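Local coordinates for Glyco_hydro_cc domain-containing protein (Cryptococcus neoformans, PDB 6UBC), which probably binds beta-1,3-glucan oligosaccharides through a domain of glycoside hydrolase family 128, subgroup VII, at residues Thr334-Asn346 against Tyr362-Asp376. Numbering follows the deposited sequence.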
ATOM      1  N   THR A 334       4.041 -15.758 -12.722  1.00 26.71           N
ATOM      2  CA  THR A 334       3.451 -14.493 -13.259  1.00 27.39           C
ATOM      3  C   THR A 334       3.952 -13.340 -12.406  1.00 27.02           C
ATOM      4  O   THR A 334       3.690 -13.381 -11.167  1.00 24.53           O
ATOM      5  CB  THR A 334       1.922 -14.525 -13.250  1.00 31.35           C
ATOM      6  OG1 THR A 334       1.567 -15.571 -14.158  1.00 30.50           O
ATOM      7  CG2 THR A 334       1.297 -13.196 -13.625  1.00 31.26           C
ATOM      8  N   SER A 335       4.698 -12.398 -12.974  1.00 26.93           N
ATOM      9  CA  SER A 335       5.320 -11.330 -12.142  1.00 27.91           C
ATOM     10  C   SER A 335       4.254 -10.275 -11.826  1.00 26.35           C
ATOM     11  O   SER A 335       3.124 -10.301 -12.388  1.00 26.11           O
ATOM     12  CB  SER A 335       6.608 -10.718 -12.683  1.00 30.71           C
ATOM     13  OG  SER A 335       7.301  -9.977 -11.602  1.00 30.27           O
ATOM     14  N   TRP A 336       4.618  -9.340 -10.977  1.00 24.80           N
ATOM     15  CA  TRP A 336       3.737  -8.206 -10.682  1.00 23.79           C
ATOM     16  C   TRP A 336       3.957  -7.100 -11.722  1.00 24.76           C
ATOM     17  O   TRP A 336       5.044  -7.091 -12.387  1.00 25.04           O
ATOM     18  CB  TRP A 336       3.962  -7.710  -9.270  1.00 23.59           C
ATOM     19  CG  TRP A 336       5.359  -7.247  -8.968  1.00 22.95           C
ATOM     20  CD1 TRP A 336       5.828  -5.982  -9.135  1.00 24.13           C
ATOM     21  CD2 TRP A 336       6.385  -7.980  -8.306  1.00 22.91           C
ATOM     22  NE1 TRP A 336       7.087  -5.892  -8.656  1.00 22.78           N
ATOM     23  CE2 TRP A 336       7.451  -7.097  -8.106  1.00 23.43           C
ATOM     24  CE3 TRP A 336       6.504  -9.277  -7.830  1.00 22.57           C
ATOM     25  CZ2 TRP A 336       8.631  -7.500  -7.513  1.00 23.18           C
ATOM     26  CZ3 TRP A 336       7.687  -9.675  -7.246  1.00 23.02           C
ATOM     27  CH2 TRP A 336       8.745  -8.795  -7.114  1.00 22.95           C
ATOM     28  N   ASP A 337       2.995  -6.179 -11.789  1.00 23.91           N
ATOM     29  CA  ASP A 337       3.105  -4.969 -12.645  1.00 26.32           C
ATOM     30  C   ASP A 337       3.748  -3.826 -11.858  1.00 24.28           C
ATOM     31  O   ASP A 337       4.492  -3.037 -12.438  1.00 25.67           O
ATOM     32  CB  ASP A 337       1.729  -4.587 -13.159  1.00 25.58           C
ATOM     33  CG  ASP A 337       1.081  -5.657 -13.969  1.00 29.59           C
ATOM     34  OD1 ASP A 337       1.703  -6.060 -14.912  1.00 28.33           O
ATOM     35  OD2 ASP A 337      -0.036  -6.049 -13.664  1.00 29.44           O
ATOM     36  N   ILE A 338       3.389  -3.732 -10.573  1.00 23.84           N
ATOM     37  CA  ILE A 338       3.683  -2.576  -9.677  1.00 23.49           C
ATOM     38  C   ILE A 338       4.313  -3.086  -8.377  1.00 23.21           C
ATOM     39  O   ILE A 338       3.743  -3.977  -7.770  1.00 23.12           O
ATOM     40  CB  ILE A 338       2.431  -1.716  -9.461  1.00 23.74           C
ATOM     41  CG1 ILE A 338       2.007  -1.044 -10.779  1.00 26.96           C
ATOM     42  CG2 ILE A 338       2.655  -0.706  -8.350  1.00 23.34           C
ATOM     43  CD1 ILE A 338       0.713  -0.351 -10.680  1.00 31.01           C
ATOM     44  N   THR A 339       5.479  -2.542  -8.035  1.00 21.84           N
ATOM     45  CA  THR A 339       6.244  -2.913  -6.826  1.00 21.71           C
ATOM     46  C   THR A 339       5.596  -2.129  -5.673  1.00 22.14           C
ATOM     47  O   THR A 339       5.421  -0.914  -5.768  1.00 22.04           O
ATOM     48  CB  THR A 339       7.736  -2.626  -6.935  1.00 22.38           C
ATOM     49  OG1 THR A 339       8.203  -3.208  -8.153  1.00 22.59           O
ATOM     50  CG2 THR A 339       8.496  -3.198  -5.759  1.00 22.26           C
ATOM     51  N   ASN A 340       5.249  -2.861  -4.623  1.00 22.30           N
ATOM     52  CA  ASN A 340       4.502  -2.365  -3.458  1.00 21.22           C
ATOM     53  C   ASN A 340       5.485  -2.023  -2.360  1.00 21.92           C
ATOM     54  O   ASN A 340       6.168  -2.984  -1.876  1.00 21.50           O
ATOM     55  CB  ASN A 340       3.554  -3.468  -2.978  1.00 20.15           C
ATOM     56  CG  ASN A 340       2.637  -3.075  -1.843  1.00 21.56           C
ATOM     57  OD1 ASN A 340       2.803  -2.015  -1.259  1.00 22.97           O
ATOM     58  ND2 ASN A 340       1.675  -3.960  -1.521  1.00 21.50           N
ATOM     59  N   LEU A 341       5.492  -0.783  -1.878  1.00 21.59           N
ATOM     60  CA  LEU A 341       6.335  -0.384  -0.741  1.00 19.98           C
ATOM     61  C   LEU A 341       5.458  -0.006   0.462  1.00 20.76           C
ATOM     62  O   LEU A 341       4.386   0.643   0.291  1.00 20.89           O
ATOM     63  CB  LEU A 341       7.194   0.835  -1.108  1.00 21.06           C
ATOM     64  CG  LEU A 341       8.515   0.523  -1.806  1.00 21.89           C
ATOM     65  CD1 LEU A 341       8.311  -0.282  -3.062  1.00 22.32           C
ATOM     66  CD2 LEU A 341       9.301   1.835  -2.099  1.00 23.70           C
ATOM     67  N   HIS A 342       6.025  -0.262   1.637  1.00 20.93           N
ATOM     68  CA  HIS A 342       5.622   0.317   2.939  1.00 20.79           C
ATOM     69  C   HIS A 342       6.813   1.162   3.351  1.00 21.89           C
ATOM     70  O   HIS A 342       7.929   0.628   3.469  1.00 22.92           O
ATOM     71  CB  HIS A 342       5.306  -0.817   3.943  1.00 22.33           C
ATOM     72  CG  HIS A 342       3.960  -1.392   3.691  1.00 21.98           C
ATOM     73  ND1 HIS A 342       3.425  -2.346   4.507  1.00 21.66           N
ATOM     74  CD2 HIS A 342       3.095  -1.160   2.696  1.00 20.53           C
ATOM     75  CE1 HIS A 342       2.271  -2.688   3.995  1.00 21.22           C
ATOM     76  NE2 HIS A 342       2.014  -1.987   2.863  1.00 21.33           N
ATOM     77  N   ILE A 343       6.571   2.455   3.562  1.00 21.35           N
ATOM     78  CA  ILE A 343       7.662   3.366   3.957  1.00 21.38           C
ATOM     79  C   ILE A 343       7.398   3.848   5.375  1.00 22.22           C
ATOM     80  O   ILE A 343       6.403   4.565   5.592  1.00 22.51           O
ATOM     81  CB  ILE A 343       7.788   4.497   2.947  1.00 21.28           C
ATOM     82  CG1 ILE A 343       8.155   3.930   1.574  1.00 23.11           C
ATOM     83  CG2 ILE A 343       8.840   5.499   3.365  1.00 22.27           C
ATOM     84  CD1 ILE A 343       8.347   5.005   0.505  1.00 23.88           C
ATOM     85  N   ASN A 344       8.275   3.449   6.281  1.00 22.47           N
ATOM     86  CA  ASN A 344       8.174   3.845   7.715  1.00 22.91           C
ATOM     87  C   ASN A 344       9.525   4.481   8.030  1.00 23.20           C
ATOM     88  O   ASN A 344      10.454   3.733   8.343  1.00 24.06           O
ATOM     89  CB  ASN A 344       7.815   2.647   8.590  1.00 23.89           C
ATOM     90  CG  ASN A 344       6.411   2.171   8.225  1.00 26.65           C
ATOM     91  OD1 ASN A 344       5.462   2.892   8.467  1.00 26.38           O
ATOM     92  ND2 ASN A 344       6.293   0.923   7.789  1.00 30.13           N
ATOM     93  N   LYS A 345       9.579   5.796   7.861  1.00 23.03           N
ATOM     94  CA  LYS A 345      10.829   6.562   7.937  1.00 23.02           C
ATOM     95  C   LYS A 345      10.529   7.893   8.602  1.00 23.57           C
ATOM     96  O   LYS A 345       9.367   8.222   8.738  1.00 24.34           O
ATOM     97  CB  LYS A 345      11.398   6.735   6.534  1.00 24.43           C
ATOM     98  CG  LYS A 345      11.878   5.457   5.846  1.00 24.77           C
ATOM     99  CD  LYS A 345      13.039   4.731   6.528  1.00 23.96           C
ATOM    100  CE  LYS A 345      13.499   3.631   5.617  1.00 25.10           C
ATOM    101  NZ  LYS A 345      14.627   2.861   6.173  1.00 26.31           N
ATOM    102  N   ASN A 346      11.569   8.629   9.041  1.00 24.04           N
ATOM    103  CA  ASN A 346      11.318   9.938   9.646  1.00 25.53           C
ATOM    104  C   ASN A 346      12.082  11.038   8.930  1.00 27.94           C
ATOM    105  O   ASN A 346      12.121  12.136   9.486  1.00 26.33           O
ATOM    106  CB  ASN A 346      11.629   9.971  11.134  1.00 27.86           C
ATOM    107  CG  ASN A 346      13.105   9.918  11.454  1.00 27.49           C
ATOM    108  OD1 ASN A 346      13.934   9.695  10.575  1.00 28.95           O
ATOM    109  ND2 ASN A 346      13.426  10.078  12.723  1.00 29.51           N
ATOM    110  N   TYR A 362      14.032  -3.774  -9.355  1.00 25.23           N
ATOM    111  CA  TYR A 362      12.967  -4.358 -10.219  1.00 26.72           C
ATOM    112  C   TYR A 362      12.657  -3.523 -11.467  1.00 26.85           C
ATOM    113  O   TYR A 362      12.104  -4.053 -12.380  1.00 27.01           O
ATOM    114  CB  TYR A 362      11.720  -4.609  -9.389  1.00 28.16           C
ATOM    115  CG  TYR A 362      12.016  -5.635  -8.330  1.00 26.09           C
ATOM    116  CD1 TYR A 362      12.193  -6.963  -8.680  1.00 27.43           C
ATOM    117  CD2 TYR A 362      12.152  -5.285  -6.990  1.00 25.77           C
ATOM    118  CE1 TYR A 362      12.514  -7.936  -7.737  1.00 28.02           C
ATOM    119  CE2 TYR A 362      12.481  -6.260  -6.030  1.00 26.49           C
ATOM    120  CZ  TYR A 362      12.648  -7.594  -6.391  1.00 26.41           C
ATOM    121  OH  TYR A 362      13.022  -8.585  -5.492  1.00 27.61           O
ATOM    122  N   GLY A 363      12.968  -2.240 -11.471  1.00 24.97           N
ATOM    123  CA  GLY A 363      12.732  -1.331 -12.591  1.00 27.34           C
ATOM    124  C   GLY A 363      11.282  -1.168 -12.945  1.00 30.41           C
ATOM    125  O   GLY A 363      11.040  -0.640 -14.039  1.00 31.18           O
ATOM    126  N   LYS A 364      10.339  -1.463 -12.020  1.00 27.59           N
ATOM    127  CA  LYS A 364       8.889  -1.295 -12.227  1.00 25.77           C
ATOM    128  C   LYS A 364       8.339  -0.115 -11.416  1.00 25.36           C
ATOM    129  O   LYS A 364       8.888   0.337 -10.392  1.00 25.82           O
ATOM    130  CB  LYS A 364       8.142  -2.584 -11.862  1.00 25.93           C
ATOM    131  CG  LYS A 364       8.507  -3.742 -12.767  1.00 29.91           C
ATOM    132  CD  LYS A 364       7.829  -4.989 -12.431  1.00 29.40           C
ATOM    133  CE  LYS A 364       8.303  -6.088 -13.326  1.00 33.16           C
ATOM    134  NZ  LYS A 364       7.734  -7.398 -12.928  1.00 35.68           N
ATOM    135  N   PRO A 365       7.230   0.448 -11.901  1.00 26.40           N
ATOM    136  CA  PRO A 365       6.548   1.511 -11.204  1.00 27.00           C
ATOM    137  C   PRO A 365       6.189   1.066  -9.792  1.00 23.98           C
ATOM    138  O   PRO A 365       5.935  -0.121  -9.585  1.00 25.33           O
ATOM    139  CB  PRO A 365       5.275   1.809 -12.022  1.00 28.08           C
ATOM    140  CG  PRO A 365       5.513   1.163 -13.367  1.00 29.42           C
ATOM    141  CD  PRO A 365       6.591   0.105 -13.193  1.00 29.42           C
ATOM    142  N   ILE A 366       6.098   2.042  -8.899  1.00 24.87           N
ATOM    143  CA  ILE A 366       5.918   1.799  -7.442  1.00 23.37           C
ATOM    144  C   ILE A 366       4.571   2.331  -6.968  1.00 23.28           C
ATOM    145  O   ILE A 366       4.166   3.447  -7.367  1.00 24.16           O
ATOM    146  CB  ILE A 366       7.080   2.412  -6.670  1.00 24.18           C
ATOM    147  CG1 ILE A 366       8.301   1.501  -6.817  1.00 24.84           C
ATOM    148  CG2 ILE A 366       6.748   2.686  -5.198  1.00 24.99           C
ATOM    149  CD1 ILE A 366       9.599   2.169  -6.480  1.00 25.68           C
ATOM    150  N   TRP A 367       3.945   1.590  -6.071  1.00 21.04           N
ATOM    151  CA  TRP A 367       2.844   2.096  -5.246  1.00 20.31           C
ATOM    152  C   TRP A 367       3.319   2.047  -3.806  1.00 21.94           C
ATOM    153  O   TRP A 367       3.811   0.998  -3.358  1.00 23.90           O
ATOM    154  CB  TRP A 367       1.554   1.284  -5.420  1.00 21.40           C
ATOM    155  CG  TRP A 367       0.699   1.624  -6.589  1.00 20.91           C
ATOM    156  CD1 TRP A 367       1.034   2.249  -7.753  1.00 22.69           C
ATOM    157  CD2 TRP A 367      -0.703   1.372  -6.647  1.00 22.30           C
ATOM    158  NE1 TRP A 367      -0.042   2.364  -8.558  1.00 22.59           N
ATOM    159  CE2 TRP A 367      -1.139   1.843  -7.910  1.00 22.99           C
ATOM    160  CE3 TRP A 367      -1.618   0.784  -5.772  1.00 21.30           C
ATOM    161  CZ2 TRP A 367      -2.453   1.676  -8.342  1.00 24.54           C
ATOM    162  CZ3 TRP A 367      -2.939   0.667  -6.166  1.00 23.52           C
ATOM    163  CH2 TRP A 367      -3.353   1.126  -7.447  1.00 23.62           C
ATOM    164  N   VAL A 368       3.232   3.156  -3.117  1.00 21.44           N
ATOM    165  CA  VAL A 368       3.477   3.186  -1.644  1.00 21.70           C
ATOM    166  C   VAL A 368       2.113   2.945  -1.013  1.00 21.23           C
ATOM    167  O   VAL A 368       1.359   3.918  -0.790  1.00 23.77           O
ATOM    168  CB  VAL A 368       4.164   4.476  -1.177  1.00 22.73           C
ATOM    169  CG1 VAL A 368       4.477   4.455   0.317  1.00 22.16           C
ATOM    170  CG2 VAL A 368       5.479   4.695  -1.901  1.00 23.83           C
ATOM    171  N   THR A 369       1.830   1.721  -0.600  1.00 21.40           N
ATOM    172  CA  THR A 369       0.450   1.394  -0.155  1.00 22.49           C
ATOM    173  C   THR A 369       0.273   1.800   1.325  1.00 22.43           C
ATOM    174  O   THR A 369      -0.867   1.899   1.750  1.00 21.37           O
ATOM    175  CB  THR A 369       0.063  -0.061  -0.399  1.00 21.00           C
ATOM    176  OG1 THR A 369       0.957  -0.868   0.374  1.00 21.75           O
ATOM    177  CG2 THR A 369       0.068  -0.402  -1.887  1.00 22.25           C
ATOM    178  N   GLU A 370       1.360   2.014   2.075  1.00 21.42           N
ATOM    179  CA  GLU A 370       1.287   2.501   3.475  1.00 21.52           C
ATOM    180  C   GLU A 370       2.506   3.371   3.685  1.00 22.17           C
ATOM    181  O   GLU A 370       3.629   2.892   3.394  1.00 21.17           O
ATOM    182  CB  GLU A 370       1.314   1.359   4.494  1.00 22.23           C
ATOM    183  CG  GLU A 370       0.114   0.470   4.485  1.00 22.44           C
ATOM    184  CD  GLU A 370       0.153  -0.732   5.380  1.00 25.58           C
ATOM    185  OE1 GLU A 370       1.071  -0.817   6.257  1.00 24.52           O
ATOM    186  OE2 GLU A 370      -0.736  -1.631   5.190  1.00 23.98           O
ATOM    187  N   PHE A 371       2.354   4.600   4.115  1.00 22.90           N
ATOM    188  CA  PHE A 371       3.495   5.323   4.706  1.00 22.48           C
ATOM    189  C   PHE A 371       3.128   5.902   6.052  1.00 22.29           C
ATOM    190  O   PHE A 371       1.953   6.152   6.313  1.00 23.24           O
ATOM    191  CB  PHE A 371       3.995   6.448   3.819  1.00 23.03           C
ATOM    192  CG  PHE A 371       3.111   7.644   3.631  1.00 23.52           C
ATOM    193  CD1 PHE A 371       3.146   8.691   4.540  1.00 23.89           C
ATOM    194  CD2 PHE A 371       2.233   7.710   2.562  1.00 22.06           C
ATOM    195  CE1 PHE A 371       2.300   9.778   4.371  1.00 25.25           C
ATOM    196  CE2 PHE A 371       1.354   8.766   2.425  1.00 22.83           C
ATOM    197  CZ  PHE A 371       1.414   9.803   3.324  1.00 23.73           C
ATOM    198  N   ALA A 372       4.145   6.022   6.889  1.00 22.44           N
ATOM    199  CA  ALA A 372       4.024   6.575   8.249  1.00 23.82           C
ATOM    200  C   ALA A 372       5.329   7.179   8.699  1.00 22.14           C
ATOM    201  O   ALA A 372       6.370   6.682   8.297  1.00 24.24           O
ATOM    202  CB  ALA A 372       3.524   5.538   9.206  1.00 23.89           C
ATOM    203  N   CYS A 373       5.249   8.191   9.573  1.00 22.93           N
ATOM    204  CA  CYS A 373       6.426   8.796  10.235  1.00 23.55           C
ATOM    205  C   CYS A 373       6.872   7.841  11.343  1.00 24.49           C
ATOM    206  O   CYS A 373       6.177   7.746  12.388  1.00 25.04           O
ATOM    207  CB  CYS A 373       6.100  10.166  10.786  1.00 25.99           C
ATOM    208  SG  CYS A 373       7.563  11.135  11.252  1.00 26.97           S
ATOM    209  N   VAL A 374       8.004   7.200  11.163  1.00 24.92           N
ATOM    210  CA  VAL A 374       8.600   6.248  12.130  1.00 22.70           C
ATOM    211  C   VAL A 374      10.108   6.452  12.100  1.00 25.13           C
ATOM    212  O   VAL A 374      10.699   6.394  11.015  1.00 22.93           O
ATOM    213  CB  VAL A 374       8.251   4.795  11.800  1.00 23.08           C
ATOM    214  CG1 VAL A 374       8.883   3.814  12.748  1.00 24.77           C
ATOM    215  CG2 VAL A 374       6.766   4.542  11.694  1.00 23.30           C
ATOM    216  N   ASP A 375      10.730   6.544  13.265  1.00 25.37           N
ATOM    217  CA  ASP A 375      12.213   6.506  13.363  1.00 28.01           C
ATOM    218  C   ASP A 375      12.650   5.049  13.397  1.00 28.13           C
ATOM    219  O   ASP A 375      12.477   4.381  14.426  1.00 29.10           O
ATOM    220  CB  ASP A 375      12.653   7.348  14.554  1.00 29.13           C
ATOM    221  CG  ASP A 375      14.154   7.322  14.694  1.00 32.30           C
ATOM    222  OD1 ASP A 375      14.809   6.685  13.863  1.00 33.25           O
ATOM    223  OD2 ASP A 375      14.621   7.916  15.656  1.00 35.21           O
ATOM    224  N   ASP A 376      13.166   4.558  12.294  1.00 27.57           N
ATOM    225  CA  ASP A 376      13.588   3.143  12.225  1.00 30.02           C
ATOM    226  C   ASP A 376      15.112   3.054  12.280  1.00 31.08           C
ATOM    227  O   ASP A 376      15.606   2.011  11.932  1.00 29.43           O
ATOM    228  CB  ASP A 376      13.037   2.436  10.991  1.00 29.36           C
ATOM    229  CG  ASP A 376      13.681   2.924   9.714  1.00 33.80           C
ATOM    230  OD1 ASP A 376      14.179   4.067   9.732  1.00 31.80           O
ATOM    231  OD2 ASP A 376      13.679   2.155   8.731  1.00 31.47           O
TER
HETATM  232  O   HOH W   1      10.207  -1.528  -8.947  1.00 26.01           O
HETATM  233  O   HOH W   2      -0.703  -2.730   2.139  1.00 24.08           O
HETATM  234  O   HOH W   3       3.677  -0.193   7.037  1.00 28.70           O
HETATM  235  O   HOH W   4      13.915   6.856   9.541  1.00 27.82           O
HETATM  236  O   HOH W   5      15.829   7.750  11.557  1.00 45.49           O
HETATM  237  O   HOH W   6      16.387  10.069  13.623  1.00 52.08           O
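Strands 339-345 and 366-375 are the parallel neighbours of a beta-alpha-beta unit, with helix 348-362 as the crossover. Thr339 N bonds to Pro365 O, and Leu341 N to Trp367 O. A beta bulge at Thr369 then shifts the register by one, so that His342 pairs with Glu370. The Thr369 hydroxyl donates to a lone pair of Asn340 OD1, in the carbonyl plane, at 2.7 Å from OG1. It also takes a weak bond from His342 NE2, 2.9 Å from Thr369 OG1 and bent to 123°. Glu370 lies over one face of the His342 imidazole, its CB 3.8 Å from the ring centroid. Glu274 binds His342 ND1, and Trp225 binds Glu370 OE2. Before the strands, Lys364 runs extended across the Trp336 indole and ends at Trp336 O, 2.8 Å from NZ. This also sets NZ over the five-membered ring as a cation-pi contact. The edge of Trp336 meets the face of Tyr362 in a T-shaped pair, planes at 64°. At the far end, Lys345 bends at chi2 (-63°) and its NZ makes a salt bridge with Asp376 OD2 at 2.8 Å. Such parallel pairing across a helical crossover is typical of the beta/alpha barrel of glycoside hydrolases.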